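Local coordinates for protein argonaute (Marinitoga piezophila, PDB 5I4A) that cleaves single-stranded DNA under the direction of a short guide RNA that carries a 5'-hydroxyl, and may defend the cell against invading mobile genetic elements, at residues A[119-122]-A[126-129]; A[168-173]-A[179-184]; A[209-214]-A[219-224]. All coordinates share one frame; numbering follows the deposited sequence.

Contact 1 (A[119-122]-A[126-129]); sequences FSLD and NVNA
The methyl carbon of Ala129 lies over one face of the Phe119 ring, a CH-pi contact in which CB stands 3.9 Å from the ring centroid and 21° off its normal, displaced toward the rim carbons CE1 and CZ. The aromatic ring gets there because CG of Phe119 sits between the backbone N and the carbonyl carbon (chi1 59°), which swings the ring back over its cross-strand neighbour. These two residues form an antiparallel hydrogen-bonded pair: Ala129 N reaches Phe119 O at 2.9 Å, and Phe119 N returns a longer bond to Ala129 O at 3.3 Å. Ser120 and Asn128, the adjoining non-hydrogen-bonded pair, put their side chains on the other face of the sheet, where Asn128 ND2 comes alongside Ser120 CB at 4.0 Å. Pairing is carried past the end of strand 111-120 by Leu121, whose N donates to Val127 O at 3.1 Å, the carbonyl pointing almost straight at the donor. Beside this bond the side chains of Leu121 and Val127 cross at a slant, CD1 against CG1 at 3.6 Å. The hairpin belongs to linker L1; helix 222-231 packs on Phe119 and Leu121 through Ile228, while Phe152 of strand 143-156 meets Phe119, and Phe154 meets Val127 and Ala129.

Contact 2 (A[168-173]-A[179-184]); sequences GYLYNI and FPYISG. With nucleotides of chain B.
Three backbone hydrogen bonds tie Gly168 and Leu170 to Phe179 and Tyr181. The straightest runs from Leu170 N to Phe179 O, 2.9 Å long with an angle of 179° at the hydrogen; Phe179 N answers with a bond to Leu170 O at 3.1 Å, lying in the carbonyl plane. Tyr181 N also donates to Gly168 O at 3.1 Å, but from above the plane of that carbonyl, 56° out of it. At the far end, Asn172 OD1 is held by Ser175 N in the turn, and the amide lies close to the base of U20 of chain B, with OD1 3.2 Å from its C6. Together these strands make an antiparallel beta hairpin of the PAZ domain, and past the paired residues a classic beta bulge sets Ile182 and Ser183 both against Lys190 of strand 188-192. On one face of the hairpin, CG of Leu170 rests against CB of Tyr181 at 3.7 Å and its CD1 approaches Tyr181 CD1; with its CG anti to the backbone N (chi1 161°), Tyr181 leaves CB against the leucine while the end of its ring leads away. An alanine in place of Leu170 would lose both methyl branches and is likely to leave CB and CD1 of Tyr181 without their leucine cover. Phe179 turns its ring edge to Asn172 CB at 4.0 Å, and its CZ lies 3.5 Å from O4 of U20 of chain B. On the opposite face, the Tyr169 ring crosses Pro180, CE2 to CG, and also packs on a sugar of the bound RNA.

Contact 3 (A[209-214]-A[219-224]); sequences FNFTTR and YGFSKE. With nucleotides of chain B.
Phe211 and Phe221 meet in a T-shaped (edge-to-face) aromatic pair at the junction between the PAZ domain and linker L2, where strand 207-211 gives way to helix 213-218 and the chain then turns into helix 222-231. The ring planes stand at 84°, with centroids 5.8 Å apart, and the edge of Phe221 is directed at the face of Phe211. Its leading atom is CZ, 3.9 Å from Phe211 CB. At the N-cap of its helix, Phe221 holds CG between the backbone N and the carbonyl carbon (chi1 60°), and this rotation carries the ring back toward the strand. Tyr219, just after helix 213-218, adds a looser touch, its CD2 4.4 Å from Phe211 CD1. Phe154 packs on Phe211 and Ala216 on Phe221. The start of helix 213-218 grips the guide RNA: OP1 of A7 of chain B accepts hydrogen bonds from Thr212 OG1 at 2.7 Å, from Thr213 OG1 at 2.9 Å and from Arg214 N at 3.3 Å. Both threonines hold OG1 between the backbone N and the carbonyl carbon, which brings the hydroxyls to the phosphate. Three donors converge on this one oxygen and probably hold the guide backbone in place, and the amino end of the helix probably adds a favourable field. The Arg214 side chain, bent at chi3, reaches toward the 5' end of the guide, where NH1 donates to O2 of C5 of chain B at 2.6 Å, a bent bond (137° at the hydrogen) that meets the base at the guanidinium edge.

How the contacts relate
All three contacts reach one antiparallel sheet. Contact 3 is buried and aromatic, its polar side chains serving mainly the RNA and, at Glu224, the hairpin of contact 1; contacts 1 and 2 are partly buried hairpins held chiefly by backbone bonds. Helix 222-231, which begins in contact 3, packs on the hairpin of contact 1, and the two meet directly: Leu121 packs on Phe221, Val127 on Phe211, and Glu224 OE2 lies 2.9 Å from Asp122 N, a probable hydrogen bond. Contacts 2 and 3 join through strands 169-172 and 207-211, where Phe209 touches Leu170 and Tyr181. Contacts 1 and 2 do not touch. The nearest atom of contact 1 lies about 13 Å from the bound nucleic acid, which contacts 2 and 3 meet.

Contact 1 (A[119-122]-A[126-129])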
loop_
_atom_site.group_PDB
_atom_site.type_symbol
_atom_site.label_atom_id
_atom_site.label_comp_id
_atom_site.label_asym_id
_atom_site.label_seq_id
_atom_site.Cartn_x
_atom_site.Cartn_y
_atom_site.Cartn_z
ATOM N N PHE A 119 -11.771 -18.848 19.305
ATOM C CA PHE A 119 -13.149 -18.871 19.773
ATOM C C PHE A 119 -14.089 -18.705 18.590
ATOM O O PHE A 119 -13.825 -17.915 17.679
ATOM C CB PHE A 119 -13.418 -17.790 20.836
ATOM C CG PHE A 119 -13.148 -16.382 20.373
ATOM C CD1 PHE A 119 -14.142 -15.636 19.755
ATOM C CD2 PHE A 119 -11.913 -15.793 20.589
ATOM C CE1 PHE A 119 -13.900 -14.340 19.341
ATOM C CE2 PHE A 119 -11.667 -14.495 20.178
ATOM C CZ PHE A 119 -12.661 -13.769 19.554
ATOM N N SER A 120 -15.175 -19.473 18.600
ATOM C CA SER A 120 -16.198 -19.337 17.576
ATOM C C SER A 120 -16.959 -18.032 17.774
ATOM O O SER A 120 -17.218 -17.608 18.903
ATOM C CB SER A 120 -17.159 -20.524 17.625
ATOM O OG SER A 120 -18.133 -20.444 16.597
ATOM N N LEU A 121 -17.311 -17.392 16.664
ATOM C CA LEU A 121 -18.028 -16.127 16.726
ATOM C C LEU A 121 -19.461 -16.353 17.190
ATOM O O LEU A 121 -20.154 -17.240 16.683
ATOM C CB LEU A 121 -18.020 -15.447 15.359
ATOM C CG LEU A 121 -16.702 -14.814 14.905
ATOM C CD1 LEU A 121 -16.824 -14.285 13.495
ATOM C CD2 LEU A 121 -16.306 -13.699 15.841
ATOM N N ASP A 122 -19.901 -15.550 18.163
ATOM C CA ASP A 122 -21.303 -15.582 18.567
ATOM C C ASP A 122 -22.217 -15.317 17.378
ATOM O O ASP A 122 -23.281 -15.934 17.250
ATOM C CB ASP A 122 -21.558 -14.549 19.666
ATOM C CG ASP A 122 -20.612 -14.696 20.843
ATOM O OD1 ASP A 122 -20.345 -15.842 21.266
ATOM O OD2 ASP A 122 -20.136 -13.658 21.350
ATOM N N ASN A 126 -20.203 -20.896 12.381
ATOM C CA ASN A 126 -19.290 -21.599 11.492
ATOM C C ASN A 126 -17.981 -20.853 11.252
ATOM O O ASN A 126 -17.195 -21.272 10.396
ATOM C CB ASN A 126 -19.976 -21.880 10.152
ATOM C CG ASN A 126 -21.228 -22.723 10.301
ATOM O OD1 ASN A 126 -21.164 -23.951 10.346
ATOM N ND2 ASN A 126 -22.379 -22.064 10.375
ATOM N N VAL A 127 -17.718 -19.772 11.985
ATOM C CA VAL A 127 -16.516 -18.968 11.791
ATOM C C VAL A 127 -15.684 -19.006 13.066
ATOM O O VAL A 127 -16.214 -18.807 14.166
ATOM C CB VAL A 127 -16.856 -17.518 11.402
ATOM C CG1 VAL A 127 -15.581 -16.717 11.197
ATOM C CG2 VAL A 127 -17.709 -17.493 10.143
ATOM N N ASN A 128 -14.386 -19.258 12.914
ATOM C CA ASN A 128 -13.442 -19.266 14.024
ATOM C C ASN A 128 -12.598 -17.998 13.991
ATOM O O ASN A 128 -12.087 -17.613 12.935
ATOM C CB ASN A 128 -12.533 -20.494 13.968
ATOM C CG ASN A 128 -13.108 -21.684 14.707
ATOM O OD1 ASN A 128 -12.987 -22.824 14.261
ATOM N ND2 ASN A 128 -13.737 -21.424 15.848
ATOM N N ALA A 129 -12.453 -17.359 15.150
ATOM C CA ALA A 129 -11.593 -16.189 15.308
ATOM C C ALA A 129 -10.293 -16.656 15.953
ATOM O O ALA A 129 -10.248 -16.936 17.154
ATOM C CB ALA A 129 -12.280 -15.112 16.139
#

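Contact 2 (A[168-173]-A[179-184])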
loop_
_atom_site.group_PDB
_atom_site.type_symbol
_atom_site.label_atom_id
_atom_site.label_comp_id
_atom_site.label_asym_id
_atom_site.label_seq_id
_atom_site.Cartn_x
_atom_site.Cartn_y
_atom_site.Cartn_z
ATOM N N GLY A 168 -14.603 -16.304 -0.740
ATOM C CA GLY A 168 -13.913 -16.255 -2.009
ATOM C C GLY A 168 -12.456 -16.652 -1.987
ATOM O O GLY A 168 -11.820 -16.684 -3.045
ATOM N N TYR A 169 -11.895 -16.961 -0.818
ATOM C CA TYR A 169 -10.478 -17.288 -0.714
ATOM C C TYR A 169 -10.271 -18.418 0.279
ATOM O O TYR A 169 -10.841 -18.404 1.374
ATOM C CB TYR A 169 -9.658 -16.061 -0.301
ATOM C CG TYR A 169 -9.503 -15.053 -1.415
ATOM C CD1 TYR A 169 -10.441 -14.046 -1.604
ATOM C CD2 TYR A 169 -8.425 -15.119 -2.288
ATOM C CE1 TYR A 169 -10.307 -13.129 -2.627
ATOM C CE2 TYR A 169 -8.283 -14.205 -3.313
ATOM C CZ TYR A 169 -9.226 -13.212 -3.478
ATOM O OH TYR A 169 -9.089 -12.299 -4.498
ATOM N N LEU A 170 -9.445 -19.385 -0.113
ATOM C CA LEU A 170 -9.103 -20.530 0.716
ATOM C C LEU A 170 -7.687 -20.369 1.251
ATOM O O LEU A 170 -6.771 -20.007 0.506
ATOM C CB LEU A 170 -9.199 -21.832 -0.082
ATOM C CG LEU A 170 -10.530 -22.129 -0.767
ATOM C CD1 LEU A 170 -10.366 -23.238 -1.779
ATOM C CD2 LEU A 170 -11.571 -22.512 0.257
ATOM N N TYR A 171 -7.514 -20.639 2.540
ATOM C CA TYR A 171 -6.204 -20.635 3.172
ATOM C C TYR A 171 -5.733 -22.072 3.355
ATOM O O TYR A 171 -6.451 -22.896 3.929
ATOM C CB TYR A 171 -6.245 -19.913 4.521
ATOM C CG TYR A 171 -5.081 -20.250 5.424
ATOM C CD1 TYR A 171 -3.782 -19.913 5.069
ATOM C CD2 TYR A 171 -5.282 -20.903 6.633
ATOM C CE1 TYR A 171 -2.716 -20.220 5.891
ATOM C CE2 TYR A 171 -4.220 -21.212 7.463
ATOM C CZ TYR A 171 -2.940 -20.870 7.086
ATOM O OH TYR A 171 -1.879 -21.177 7.906
ATOM N N ASN A 172 -4.534 -22.370 2.858
ATOM C CA ASN A 172 -3.966 -23.707 2.964
ATOM C C ASN A 172 -3.202 -23.827 4.276
ATOM O O ASN A 172 -2.298 -23.030 4.552
ATOM C CB ASN A 172 -3.047 -24.009 1.782
ATOM C CG ASN A 172 -2.529 -25.435 1.800
ATOM O OD1 ASN A 172 -1.580 -25.755 2.516
ATOM N ND2 ASN A 172 -3.154 -26.302 1.012
ATOM N N ILE A 173 -3.561 -24.833 5.077
ATOM C CA ILE A 173 -2.944 -25.014 6.387
ATOM C C ILE A 173 -1.460 -25.330 6.259
ATOM O O ILE A 173 -0.654 -24.903 7.095
ATOM C CB ILE A 173 -3.704 -26.101 7.177
ATOM C CG1 ILE A 173 -3.092 -26.309 8.563
ATOM C CG2 ILE A 173 -3.725 -27.410 6.419
ATOM C CD1 ILE A 173 -2.099 -27.467 8.670
ATOM N N PHE A 179 -5.550 -19.054 -2.122
ATOM C CA PHE A 179 -5.946 -19.218 -3.509
ATOM C C PHE A 179 -7.424 -18.886 -3.657
ATOM O O PHE A 179 -8.220 -19.180 -2.757
ATOM C CB PHE A 179 -5.693 -20.653 -3.996
ATOM C CG PHE A 179 -4.378 -21.226 -3.544
ATOM C CD1 PHE A 179 -4.268 -21.857 -2.314
ATOM C CD2 PHE A 179 -3.254 -21.141 -4.349
ATOM C CE1 PHE A 179 -3.062 -22.384 -1.892
ATOM C CE2 PHE A 179 -2.042 -21.669 -3.932
ATOM C CZ PHE A 179 -1.948 -22.292 -2.703
ATOM N N PRO A 180 -7.814 -18.260 -4.765
ATOM C CA PRO A 180 -9.243 -18.043 -5.019
ATOM C C PRO A 180 -9.992 -19.367 -5.054
ATOM O O PRO A 180 -9.486 -20.377 -5.547
ATOM C CB PRO A 180 -9.259 -17.345 -6.382
ATOM C CG PRO A 180 -7.918 -16.691 -6.482
ATOM C CD PRO A 180 -6.963 -17.608 -5.776
ATOM N N TYR A 181 -11.207 -19.352 -4.512
ATOM C CA TYR A 181 -12.040 -20.545 -4.408
ATOM C C TYR A 181 -12.934 -20.625 -5.642
ATOM O O TYR A 181 -13.874 -19.838 -5.790
ATOM C CB TYR A 181 -12.854 -20.504 -3.117
ATOM C CG TYR A 181 -14.060 -21.417 -3.084
ATOM C CD1 TYR A 181 -13.919 -22.797 -3.156
ATOM C CD2 TYR A 181 -15.341 -20.896 -2.953
ATOM C CE1 TYR A 181 -15.022 -23.630 -3.116
ATOM C CE2 TYR A 181 -16.449 -21.720 -2.911
ATOM C CZ TYR A 181 -16.285 -23.086 -2.992
ATOM O OH TYR A 181 -17.387 -23.908 -2.951
ATOM N N ILE A 182 -12.632 -21.570 -6.532
ATOM C CA ILE A 182 -13.411 -21.719 -7.758
ATOM C C ILE A 182 -14.718 -22.449 -7.477
ATOM O O ILE A 182 -15.810 -21.894 -7.645
ATOM C CB ILE A 182 -12.589 -22.444 -8.838
ATOM C CG1 ILE A 182 -11.322 -21.653 -9.167
ATOM C CG2 ILE A 182 -13.427 -22.654 -10.093
ATOM C CD1 ILE A 182 -11.592 -20.300 -9.793
ATOM N N SER A 183 -14.627 -23.704 -7.046
ATOM C CA SER A 183 -15.829 -24.491 -6.827
ATOM C C SER A 183 -15.539 -25.610 -5.839
ATOM O O SER A 183 -14.411 -26.101 -5.743
ATOM C CB SER A 183 -16.363 -25.072 -8.141
ATOM O OG SER A 183 -15.474 -26.041 -8.666
ATOM N N GLY A 184 -16.578 -25.996 -5.105
ATOM C CA GLY A 184 -16.544 -27.161 -4.246
ATOM C C GLY A 184 -17.841 -27.933 -4.369
ATOM O O GLY A 184 -18.840 -27.581 -3.734
ATOM P P U B 20 6.056 -27.703 0.266
ATOM O OP1 U B 20 6.149 -27.933 -1.199
ATOM O OP2 U B 20 5.225 -26.580 0.776
ATOM O "O5'" U B 20 5.590 -29.045 0.992
ATOM C "C5'" U B 20 4.711 -29.967 0.361
ATOM C "C4'" U B 20 3.351 -29.980 1.018
ATOM O "O4'" U B 20 2.828 -28.630 1.047
ATOM C "C3'" U B 20 2.277 -30.796 0.304
ATOM O "O3'" U B 20 2.283 -32.164 0.687
ATOM C "C2'" U B 20 0.974 -30.088 0.676
ATOM O "O2'" U B 20 0.460 -30.576 1.907
ATOM C "C1'" U B 20 1.430 -28.640 0.876
ATOM N N1 U B 20 1.059 -27.720 -0.230
ATOM C C2 U B 20 1.740 -27.723 -1.440
ATOM O O2 U B 20 2.670 -28.460 -1.710
ATOM N N3 U B 20 1.291 -26.804 -2.357
ATOM C C4 U B 20 0.261 -25.901 -2.208
ATOM O O4 U B 20 -0.017 -25.143 -3.139
ATOM C C5 U B 20 -0.392 -25.956 -0.937
ATOM C C6 U B 20 0.024 -26.839 -0.023
#

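Contact 3 (A[209-214]-A[219-224])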
loop_
_atom_site.group_PDB
_atom_site.type_symbol
_atom_site.label_atom_id
_atom_site.label_comp_id
_atom_site.label_asym_id
_atom_site.label_seq_id
_atom_site.Cartn_x
_atom_site.Cartn_y
_atom_site.Cartn_z
ATOM N N PHE A 209 -11.684 -21.711 4.724
ATOM C CA PHE A 209 -12.124 -20.435 4.179
ATOM C C PHE A 209 -11.588 -19.295 5.034
ATOM O O PHE A 209 -11.680 -19.335 6.264
ATOM C CB PHE A 209 -13.649 -20.375 4.107
ATOM C CG PHE A 209 -14.218 -21.040 2.891
ATOM C CD1 PHE A 209 -14.104 -20.441 1.648
ATOM C CD2 PHE A 209 -14.865 -22.259 2.985
ATOM C CE1 PHE A 209 -14.627 -21.044 0.523
ATOM C CE2 PHE A 209 -15.387 -22.868 1.862
ATOM C CZ PHE A 209 -15.264 -22.260 0.628
ATOM N N ASN A 210 -11.026 -18.284 4.380
ATOM C CA ASN A 210 -10.501 -17.106 5.056
ATOM C C ASN A 210 -11.470 -15.948 4.856
ATOM O O ASN A 210 -11.857 -15.643 3.722
ATOM C CB ASN A 210 -9.117 -16.744 4.517
ATOM C CG ASN A 210 -8.468 -15.615 5.288
ATOM O OD1 ASN A 210 -8.686 -15.463 6.490
ATOM N ND2 ASN A 210 -7.667 -14.811 4.597
ATOM N N PHE A 211 -11.866 -15.312 5.954
ATOM C CA PHE A 211 -12.876 -14.261 5.932
ATOM C C PHE A 211 -12.217 -12.918 6.211
ATOM O O PHE A 211 -11.627 -12.719 7.279
ATOM C CB PHE A 211 -13.981 -14.547 6.947
ATOM C CG PHE A 211 -14.731 -15.812 6.670
ATOM C CD1 PHE A 211 -15.722 -15.844 5.705
ATOM C CD2 PHE A 211 -14.439 -16.972 7.365
ATOM C CE1 PHE A 211 -16.414 -17.010 5.441
ATOM C CE2 PHE A 211 -15.127 -18.142 7.105
ATOM C CZ PHE A 211 -16.116 -18.160 6.142
ATOM N N THR A 212 -12.327 -12.005 5.253
ATOM C CA THR A 212 -11.745 -10.681 5.370
ATOM C C THR A 212 -12.760 -9.715 5.977
ATOM O O THR A 212 -13.884 -10.086 6.324
ATOM C CB THR A 212 -11.272 -10.192 4.004
ATOM O OG1 THR A 212 -12.393 -9.699 3.260
ATOM C CG2 THR A 212 -10.632 -11.333 3.233
ATOM N N THR A 213 -12.353 -8.450 6.109
ATOM C CA THR A 213 -13.254 -7.431 6.633
ATOM C C THR A 213 -14.492 -7.270 5.761
ATOM O O THR A 213 -15.580 -6.977 6.272
ATOM C CB THR A 213 -12.519 -6.096 6.758
ATOM O OG1 THR A 213 -11.630 -5.936 5.645
ATOM C CG2 THR A 213 -11.726 -6.044 8.055
ATOM N N ARG A 214 -14.354 -7.465 4.449
ATOM C CA ARG A 214 -15.487 -7.275 3.551
ATOM C C ARG A 214 -16.446 -8.460 3.603
ATOM O O ARG A 214 -17.666 -8.275 3.528
ATOM C CB ARG A 214 -14.987 -7.039 2.125
ATOM C CG ARG A 214 -15.910 -6.184 1.269
ATOM C CD ARG A 214 -15.294 -5.901 -0.095
ATOM N NE ARG A 214 -14.924 -4.495 -0.259
ATOM C CZ ARG A 214 -14.407 -3.983 -1.372
ATOM N NH1 ARG A 214 -14.102 -2.694 -1.432
ATOM N NH2 ARG A 214 -14.193 -4.759 -2.427
ATOM N N TYR A 219 -21.341 -11.349 4.852
ATOM C CA TYR A 219 -22.056 -12.444 5.495
ATOM C C TYR A 219 -22.613 -12.066 6.862
ATOM O O TYR A 219 -23.069 -12.947 7.597
ATOM C CB TYR A 219 -21.143 -13.668 5.605
ATOM C CG TYR A 219 -20.544 -14.054 4.273
ATOM C CD1 TYR A 219 -21.326 -14.623 3.276
ATOM C CD2 TYR A 219 -19.201 -13.833 4.003
ATOM C CE1 TYR A 219 -20.785 -14.967 2.053
ATOM C CE2 TYR A 219 -18.651 -14.172 2.783
ATOM C CZ TYR A 219 -19.446 -14.740 1.812
ATOM O OH TYR A 219 -18.897 -15.080 0.598
ATOM N N GLY A 220 -22.578 -10.785 7.220
ATOM C CA GLY A 220 -23.358 -10.301 8.342
ATOM C C GLY A 220 -22.798 -10.563 9.721
ATOM O O GLY A 220 -23.571 -10.689 10.677
ATOM N N PHE A 221 -21.473 -10.643 9.864
ATOM C CA PHE A 221 -20.874 -10.752 11.190
ATOM C C PHE A 221 -19.757 -9.734 11.401
ATOM O O PHE A 221 -18.910 -9.925 12.280
ATOM C CB PHE A 221 -20.372 -12.178 11.455
ATOM C CG PHE A 221 -19.320 -12.657 10.492
ATOM C CD1 PHE A 221 -19.675 -13.284 9.310
ATOM C CD2 PHE A 221 -17.974 -12.517 10.791
ATOM C CE1 PHE A 221 -18.706 -13.742 8.433
ATOM C CE2 PHE A 221 -17.001 -12.974 9.921
ATOM C CZ PHE A 221 -17.367 -13.586 8.739
ATOM N N SER A 222 -19.755 -8.641 10.633
ATOM C CA SER A 222 -18.737 -7.607 10.790
ATOM C C SER A 222 -18.837 -6.871 12.120
ATOM O O SER A 222 -17.838 -6.299 12.570
ATOM C CB SER A 222 -18.828 -6.604 9.639
ATOM O OG SER A 222 -20.151 -6.116 9.493
ATOM N N LYS A 223 -20.012 -6.861 12.754
ATOM C CA LYS A 223 -20.143 -6.197 14.050
ATOM C C LYS A 223 -19.247 -6.855 15.091
ATOM O O LYS A 223 -18.499 -6.174 15.803
ATOM C CB LYS A 223 -21.602 -6.205 14.507
ATOM C CG LYS A 223 -21.781 -6.003 16.006
ATOM C CD LYS A 223 -23.229 -5.708 16.360
ATOM C CE LYS A 223 -23.454 -5.730 17.863
ATOM N NZ LYS A 223 -23.687 -7.110 18.370
ATOM N N GLU A 224 -19.304 -8.184 15.190
ATOM C CA GLU A 224 -18.431 -8.877 16.129
ATOM C C GLU A 224 -16.972 -8.784 15.699
ATOM O O GLU A 224 -16.079 -8.735 16.553
ATOM C CB GLU A 224 -18.860 -10.337 16.273
ATOM C CG GLU A 224 -18.330 -11.014 17.527
ATOM C CD GLU A 224 -18.848 -12.428 17.694
ATOM O OE1 GLU A 224 -19.658 -12.871 16.853
ATOM O OE2 GLU A 224 -18.439 -13.101 18.664
ATOM P P A B 7 -10.157 -7.027 2.294
ATOM O OP1 A B 7 -11.426 -7.178 3.052
ATOM O OP2 A B 7 -9.001 -6.344 2.930
ATOM O "O5'" A B 7 -9.714 -8.482 1.817
ATOM C "C5'" A B 7 -8.557 -8.671 1.018
ATOM C "C4'" A B 7 -7.881 -9.976 1.339
ATOM O "O4'" A B 7 -8.217 -10.972 0.339
ATOM C "C3'" A B 7 -6.366 -9.949 1.335
ATOM O "O3'" A B 7 -5.841 -9.413 2.534
ATOM C "C2'" A B 7 -6.011 -11.411 1.097
ATOM O "O2'" A B 7 -6.162 -12.164 2.291
ATOM C "C1'" A B 7 -7.115 -11.827 0.124
ATOM P P C B 5 -8.022 3.626 1.192
ATOM O OP1 C B 5 -6.775 3.471 1.982
ATOM O OP2 C B 5 -7.933 3.785 -0.280
ATOM O "O5'" C B 5 -8.960 2.371 1.495
ATOM C "C5'" C B 5 -9.361 2.052 2.822
ATOM C "C4'" C B 5 -10.562 1.138 2.829
ATOM O "O4'" C B 5 -11.620 1.720 2.033
ATOM C "C3'" C B 5 -10.339 -0.241 2.230
ATOM O "O3'" C B 5 -9.839 -1.144 3.200
ATOM C "C2'" C B 5 -11.721 -0.642 1.710
ATOM O "O2'" C B 5 -12.479 -1.279 2.727
ATOM C "C1'" C B 5 -12.364 0.713 1.392
ATOM N N1 C B 5 -12.445 1.024 -0.055
ATOM C C2 C B 5 -13.458 0.445 -0.827
ATOM O O2 C B 5 -14.249 -0.345 -0.290
ATOM N N3 C B 5 -13.547 0.749 -2.144
ATOM C C4 C B 5 -12.682 1.603 -2.695
ATOM N N4 C B 5 -12.811 1.870 -3.998
ATOM C C5 C B 5 -11.649 2.218 -1.931
ATOM C C6 C B 5 -11.573 1.909 -0.630
#